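2,5-dihydroxypyridine 5,6-dioxygenase (Pseudomonas putida KT2440, PDB 7CUP) catalyses the iron-dependent cleavage of the 2,5-dihydroxypyridine ring between carbons 5 and 6 by oxygen, yielding N-formylmaleamate in nicotinate degradation. Local coordinates at residues S19-T24 against A94-D99; G213-P218 against M290-F295. One frame throughout, in Å; residues are numbered along the deposited sequence.

Interaction 1 of 2, residues S19-T24 against A94-D99; sequences SRVDET and ADLVVD
Leu96 meets Ser19 and Val21 where a parallel alpha/beta sheet with strand order 2-1-3-4-5 packs against the end of its first helix. Strand 96-99 is the central strand of that sheet. The loop 19-24 leads from helix 5-18 to the neighbouring strand 26-31. A Schellman motif ends the helix. In it Arg20, at positive phi, is the C-prime residue, and Val21 N bonds to Leu16 O.

Going outward, Leu96 CB lies 4.5 Å from Val21 CG2. CG is anti to the backbone N (chi1 -176°), which carries the end of the side chain toward the loop. Leu96 CG comes no nearer to Val21 CG2 than CB does, at 4.6 Å, and the contact falls to CD1. Leu96 CD1 reaches Ser19 CB at 3.5 Å. Leu96 CD1 is also 3.9 Å from Ser19 O, which has its own partner in Arg118 NH2. Leu96 CD1 meets Val21 CG2 at 4.1 Å. Leu96 CD2 stays 4.5 Å from Val21 CG2. The Val21 and Leu96 side chains cross at about a right angle. Leu16 of helix 5-18 also touches both of them. Ser19 OG turns its polar end elsewhere, to Val15 O and Ala181 N.

The other end of the loop is polar. Asp22 OD1 accepts from Thr24 N, which makes an Asx turn, and also from Thr24 OG1 through its syn lone pair. Asp95 OD2 accepts from Ser26 N. It does not bond Thr24 directly. One water joins the two, donating to Asp95 OD2 at 2.6 Å and to Thr24 O at 2.9 Å.

Interaction 2 of 2, residues G213-P218 against M290-F295; sequences GDIILP and MDARAF
Arg293 NE forms a salt bridge with Asp320 OD2, NH1 of the same guanidinium hydrogen-bonds to Met288 O, and Leu217 CD1 lies over one of its faces. The methyl stands 3.5 Å above the plane, over the centre of the group. Its closest atoms there are CZ and NH1 of Arg293, both 3.6 Å from Leu217 CD1. The bonds to Asp320 and Met288 should limit rotation of the group, while the methyl packs on its face.

The chain of Arg293 is extended from CG to NE (chi2 -177°, chi3 173°), and this stretch carries the guanidinium under Leu217. Leu217 CD1 also touches the aliphatic part, at 3.8 Å from Arg293 CG. Leu217 CB lies 4.0 Å from Arg293 NH2.

One helix position back, Ala292 CB points at the other segment. It meets two methyls there, Leu217 CD1 at 3.9 Å and Ile215 CD1 at 4.1 Å. Ala292 is small, and the backbones come close here, with Ile215 CA 7.3 Å from Ala292 CA. All four touching residues are buried. Ile215 also packs on Pro322 of strand 319-323, and a backbone hydrogen bond joins Leu217 to Asp320.

Asp320 binds the iron together with His265, Ser302 and His318. The arrangement is thus a second shell of a non-heme iron site, in which Arg293 is salt-bridged to an iron-binding aspartate, a pairing consistent with orienting it.

Interactions 1 and 2 lie on opposite sides of the chain's centre. Their own centres are about 30 Å apart, and their nearest atoms about 11 Å, so they do not touch. Along the chain they follow in series: residues 19-24 and 94-99 close before 213-218 and 290-295 begin. Interaction 1 is peripheral and sits away from the iron; its centre is about 21 Å from the centre of the chain. It belongs to the N-terminal parallel sheet. The centre of interaction 2 is about 10 Å from the centre of the chain. There the side chain of Arg293 comes within about 3 Å of the Asp320 side chain, 5 Å of the His318 side chain and 6 Å of the iron.

Interaction 1 of 2, residues S19-T24 against A94-D99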
loop_
_atom_site.group_PDB
_atom_site.type_symbol
_atom_site.label_atom_id
_atom_site.label_comp_id
_atom_site.label_asym_id
_atom_site.label_seq_id
_atom_site.Cartn_x
_atom_site.Cartn_y
_atom_site.Cartn_z
ATOM N N SER A 19 -5.354 -7.756 31.580
ATOM C CA SER A 19 -5.763 -6.340 31.772
ATOM C C SER A 19 -7.270 -6.211 32.069
ATOM O O SER A 19 -7.770 -5.073 32.067
ATOM C CB SER A 19 -5.366 -5.497 30.565
ATOM O OG SER A 19 -3.965 -5.356 30.467
ATOM N N ARG A 20 -7.983 -7.317 32.267
ATOM C CA ARG A 20 -9.411 -7.369 32.684
ATOM C C ARG A 20 -10.315 -6.812 31.586
ATOM O O ARG A 20 -11.398 -6.257 31.886
ATOM C CB ARG A 20 -9.595 -6.716 34.064
ATOM C CG ARG A 20 -9.024 -7.588 35.180
ATOM C CD ARG A 20 -9.447 -7.281 36.612
ATOM N NE ARG A 20 -8.250 -7.185 37.448
ATOM C CZ ARG A 20 -7.458 -8.204 37.825
ATOM N NH1 ARG A 20 -7.732 -9.446 37.456
ATOM N NH2 ARG A 20 -6.388 -7.970 38.576
ATOM N N VAL A 21 -9.942 -7.009 30.327
ATOM C CA VAL A 21 -10.858 -6.689 29.202
ATOM C C VAL A 21 -11.813 -7.862 29.032
ATOM O O VAL A 21 -11.355 -8.993 28.986
ATOM C CB VAL A 21 -10.089 -6.424 27.910
ATOM C CG1 VAL A 21 -11.014 -6.311 26.730
ATOM C CG2 VAL A 21 -9.202 -5.208 28.058
ATOM N N ASP A 22 -13.104 -7.577 28.932
ATOM C CA ASP A 22 -14.162 -8.581 28.646
ATOM C C ASP A 22 -15.323 -7.829 28.011
ATOM O O ASP A 22 -15.169 -6.634 27.697
ATOM C CB ASP A 22 -14.572 -9.353 29.913
ATOM C CG ASP A 22 -15.111 -8.460 31.019
ATOM O OD1 ASP A 22 -15.698 -7.400 30.710
ATOM O OD2 ASP A 22 -14.867 -8.799 32.193
ATOM N N GLU A 23 -16.458 -8.490 27.886
ATOM C CA GLU A 23 -17.645 -7.960 27.180
ATOM C C GLU A 23 -18.181 -6.728 27.910
ATOM O O GLU A 23 -18.999 -6.060 27.327
ATOM C CB GLU A 23 -18.718 -9.044 27.020
ATOM C CG GLU A 23 -19.482 -9.366 28.290
ATOM C CD GLU A 23 -18.733 -10.192 29.327
ATOM O OE1 GLU A 23 -17.722 -10.853 28.967
ATOM O OE2 GLU A 23 -19.156 -10.179 30.503
ATOM N N THR A 24 -17.784 -6.415 29.140
ATOM C CA THR A 24 -18.348 -5.204 29.810
ATOM C C THR A 24 -17.510 -3.979 29.403
ATOM O O THR A 24 -17.870 -2.828 29.739
ATOM C CB THR A 24 -18.408 -5.428 31.323
ATOM O OG1 THR A 24 -17.068 -5.472 31.825
ATOM C CG2 THR A 24 -19.083 -6.734 31.657
ATOM N N ALA A 94 -13.038 5.355 27.125
ATOM C CA ALA A 94 -12.677 3.920 27.116
ATOM C C ALA A 94 -12.446 3.413 28.542
ATOM O O ALA A 94 -12.007 4.198 29.408
ATOM C CB ALA A 94 -11.433 3.716 26.279
ATOM N N ASP A 95 -12.593 2.107 28.766
ATOM C CA ASP A 95 -12.116 1.487 30.027
ATOM C C ASP A 95 -10.590 1.325 29.960
ATOM O O ASP A 95 -9.909 1.513 30.969
ATOM C CB ASP A 95 -12.835 0.172 30.278
ATOM C CG ASP A 95 -14.317 0.403 30.537
ATOM O OD1 ASP A 95 -14.642 1.019 31.580
ATOM O OD2 ASP A 95 -15.108 0.026 29.665
ATOM N N LEU A 96 -10.071 0.972 28.798
ATOM C CA LEU A 96 -8.626 0.679 28.616
ATOM C C LEU A 96 -8.175 1.319 27.307
ATOM O O LEU A 96 -8.916 1.206 26.301
ATOM C CB LEU A 96 -8.405 -0.833 28.577
ATOM C CG LEU A 96 -6.927 -1.246 28.488
ATOM C CD1 LEU A 96 -6.595 -2.353 29.490
ATOM C CD2 LEU A 96 -6.571 -1.703 27.100
ATOM N N VAL A 97 -7.049 2.020 27.328
ATOM C CA VAL A 97 -6.408 2.576 26.099
ATOM C C VAL A 97 -5.190 1.706 25.826
ATOM O O VAL A 97 -4.438 1.468 26.799
ATOM C CB VAL A 97 -6.023 4.055 26.293
ATOM C CG1 VAL A 97 -5.235 4.586 25.099
ATOM C CG2 VAL A 97 -7.266 4.899 26.556
ATOM N N VAL A 98 -5.081 1.147 24.610
ATOM C CA VAL A 98 -3.804 0.558 24.115
ATOM C C VAL A 98 -3.060 1.681 23.415
ATOM O O VAL A 98 -3.497 2.095 22.362
ATOM C CB VAL A 98 -4.019 -0.607 23.145
ATOM C CG1 VAL A 98 -2.686 -1.126 22.668
ATOM C CG2 VAL A 98 -4.848 -1.702 23.790
ATOM N N ASP A 99 -1.977 2.159 23.987
ATOM C CA ASP A 99 -1.196 3.260 23.385
ATOM C C ASP A 99 -0.092 2.660 22.501
ATOM O O ASP A 99 0.866 2.076 23.020
ATOM C CB ASP A 99 -0.722 4.166 24.521
ATOM C CG ASP A 99 0.190 5.285 24.077
ATOM O OD1 ASP A 99 0.330 5.459 22.838
ATOM O OD2 ASP A 99 0.784 5.920 24.973
HETATM O O HOH W 1 -17.567 -0.059 28.888
#

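Interaction 2 of 2, residues G213-P218 against M290-F295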
loop_
_atom_site.group_PDB
_atom_site.type_symbol
_atom_site.label_atom_id
_atom_site.label_comp_id
_atom_site.label_asym_id
_atom_site.label_seq_id
_atom_site.Cartn_x
_atom_site.Cartn_y
_atom_site.Cartn_z
ATOM N N GLY A 213 30.652 -1.478 29.652
ATOM C CA GLY A 213 29.492 -2.375 29.488
ATOM C C GLY A 213 28.195 -1.766 29.991
ATOM O O GLY A 213 27.129 -2.309 29.654
ATOM N N ASP A 214 28.233 -0.689 30.776
ATOM C CA ASP A 214 26.973 -0.082 31.257
ATOM C C ASP A 214 26.376 0.737 30.119
ATOM O O ASP A 214 27.064 0.955 29.120
ATOM C CB ASP A 214 27.173 0.678 32.562
ATOM C CG ASP A 214 27.345 -0.261 33.746
ATOM O OD1 ASP A 214 26.820 -1.388 33.665
ATOM O OD2 ASP A 214 27.994 0.142 34.743
ATOM N N ILE A 215 25.128 1.168 30.262
ATOM C CA ILE A 215 24.335 1.661 29.099
ATOM C C ILE A 215 23.799 3.064 29.384
ATOM O O ILE A 215 23.351 3.324 30.515
ATOM C CB ILE A 215 23.221 0.643 28.774
ATOM C CG1 ILE A 215 23.831 -0.711 28.410
ATOM C CG2 ILE A 215 22.294 1.161 27.682
ATOM C CD1 ILE A 215 22.821 -1.783 28.045
ATOM N N ILE A 216 23.763 3.902 28.356
ATOM C CA ILE A 216 22.960 5.149 28.372
ATOM C C ILE A 216 21.846 5.056 27.328
ATOM O O ILE A 216 22.161 4.777 26.174
ATOM C CB ILE A 216 23.827 6.394 28.175
ATOM C CG1 ILE A 216 24.980 6.421 29.176
ATOM C CG2 ILE A 216 22.930 7.608 28.287
ATOM C CD1 ILE A 216 25.973 7.479 28.898
ATOM N N LEU A 217 20.597 5.283 27.760
ATOM C CA LEU A 217 19.424 5.452 26.874
ATOM C C LEU A 217 19.057 6.935 26.873
ATOM O O LEU A 217 19.031 7.533 27.936
ATOM C CB LEU A 217 18.307 4.566 27.433
ATOM C CG LEU A 217 18.663 3.095 27.627
ATOM C CD1 LEU A 217 17.503 2.350 28.234
ATOM C CD2 LEU A 217 19.060 2.441 26.311
ATOM N N PRO A 218 18.743 7.585 25.730
ATOM C CA PRO A 218 18.565 6.918 24.427
ATOM C C PRO A 218 19.776 6.724 23.491
ATOM O O PRO A 218 19.537 6.405 22.352
ATOM C CB PRO A 218 17.599 7.880 23.711
ATOM C CG PRO A 218 18.033 9.235 24.202
ATOM C CD PRO A 218 18.445 9.030 25.653
ATOM N N MET A 290 13.610 -1.740 26.211
ATOM C CA MET A 290 13.081 -2.155 27.534
ATOM C C MET A 290 13.967 -3.233 28.157
ATOM O O MET A 290 13.983 -3.282 29.387
ATOM C CB MET A 290 11.636 -2.633 27.418
ATOM C CG MET A 290 10.678 -1.499 27.157
ATOM S SD MET A 290 10.847 -0.113 28.330
ATOM C CE MET A 290 10.404 -0.911 29.863
ATOM N N ASP A 291 14.712 -4.008 27.359
ATOM C CA ASP A 291 15.676 -5.008 27.880
ATOM C C ASP A 291 16.669 -4.322 28.828
ATOM O O ASP A 291 16.946 -4.879 29.897
ATOM C CB ASP A 291 16.397 -5.700 26.733
ATOM C CG ASP A 291 15.626 -6.853 26.137
ATOM O OD1 ASP A 291 15.694 -7.964 26.721
ATOM O OD2 ASP A 291 14.981 -6.653 25.089
ATOM N N ALA A 292 17.213 -3.166 28.421
ATOM C CA ALA A 292 18.225 -2.406 29.169
ATOM C C ALA A 292 17.579 -1.873 30.444
ATOM O O ALA A 292 18.254 -1.871 31.469
ATOM C CB ALA A 292 18.782 -1.284 28.314
ATOM N N ARG A 293 16.321 -1.419 30.390
ATOM C CA ARG A 293 15.679 -0.847 31.603
ATOM C C ARG A 293 15.352 -1.964 32.602
ATOM O O ARG A 293 15.364 -1.683 33.816
ATOM C CB ARG A 293 14.421 -0.042 31.269
ATOM C CG ARG A 293 14.670 1.199 30.428
ATOM C CD ARG A 293 13.414 1.981 30.183
ATOM N NE ARG A 293 13.769 3.222 29.518
ATOM C CZ ARG A 293 14.043 3.351 28.223
ATOM N NH1 ARG A 293 13.988 2.292 27.422
ATOM N NH2 ARG A 293 14.364 4.545 27.729
ATOM N N ALA A 294 14.953 -3.145 32.134
ATOM C CA ALA A 294 14.219 -4.125 32.966
ATOM C C ALA A 294 15.100 -5.292 33.429
ATOM O O ALA A 294 14.619 -6.020 34.296
ATOM C CB ALA A 294 12.972 -4.640 32.275
ATOM N N PHE A 295 16.291 -5.516 32.891
ATOM C CA PHE A 295 16.985 -6.808 33.115
ATOM C C PHE A 295 17.167 -7.039 34.630
ATOM O O PHE A 295 17.471 -6.102 35.404
ATOM C CB PHE A 295 18.260 -6.915 32.286
ATOM C CG PHE A 295 19.429 -6.015 32.641
ATOM C CD1 PHE A 295 20.411 -6.444 33.519
ATOM C CD2 PHE A 295 19.637 -4.804 31.984
ATOM C CE1 PHE A 295 21.533 -5.667 33.766
ATOM C CE2 PHE A 295 20.755 -4.024 32.246
ATOM C CZ PHE A 295 21.697 -4.448 33.149
#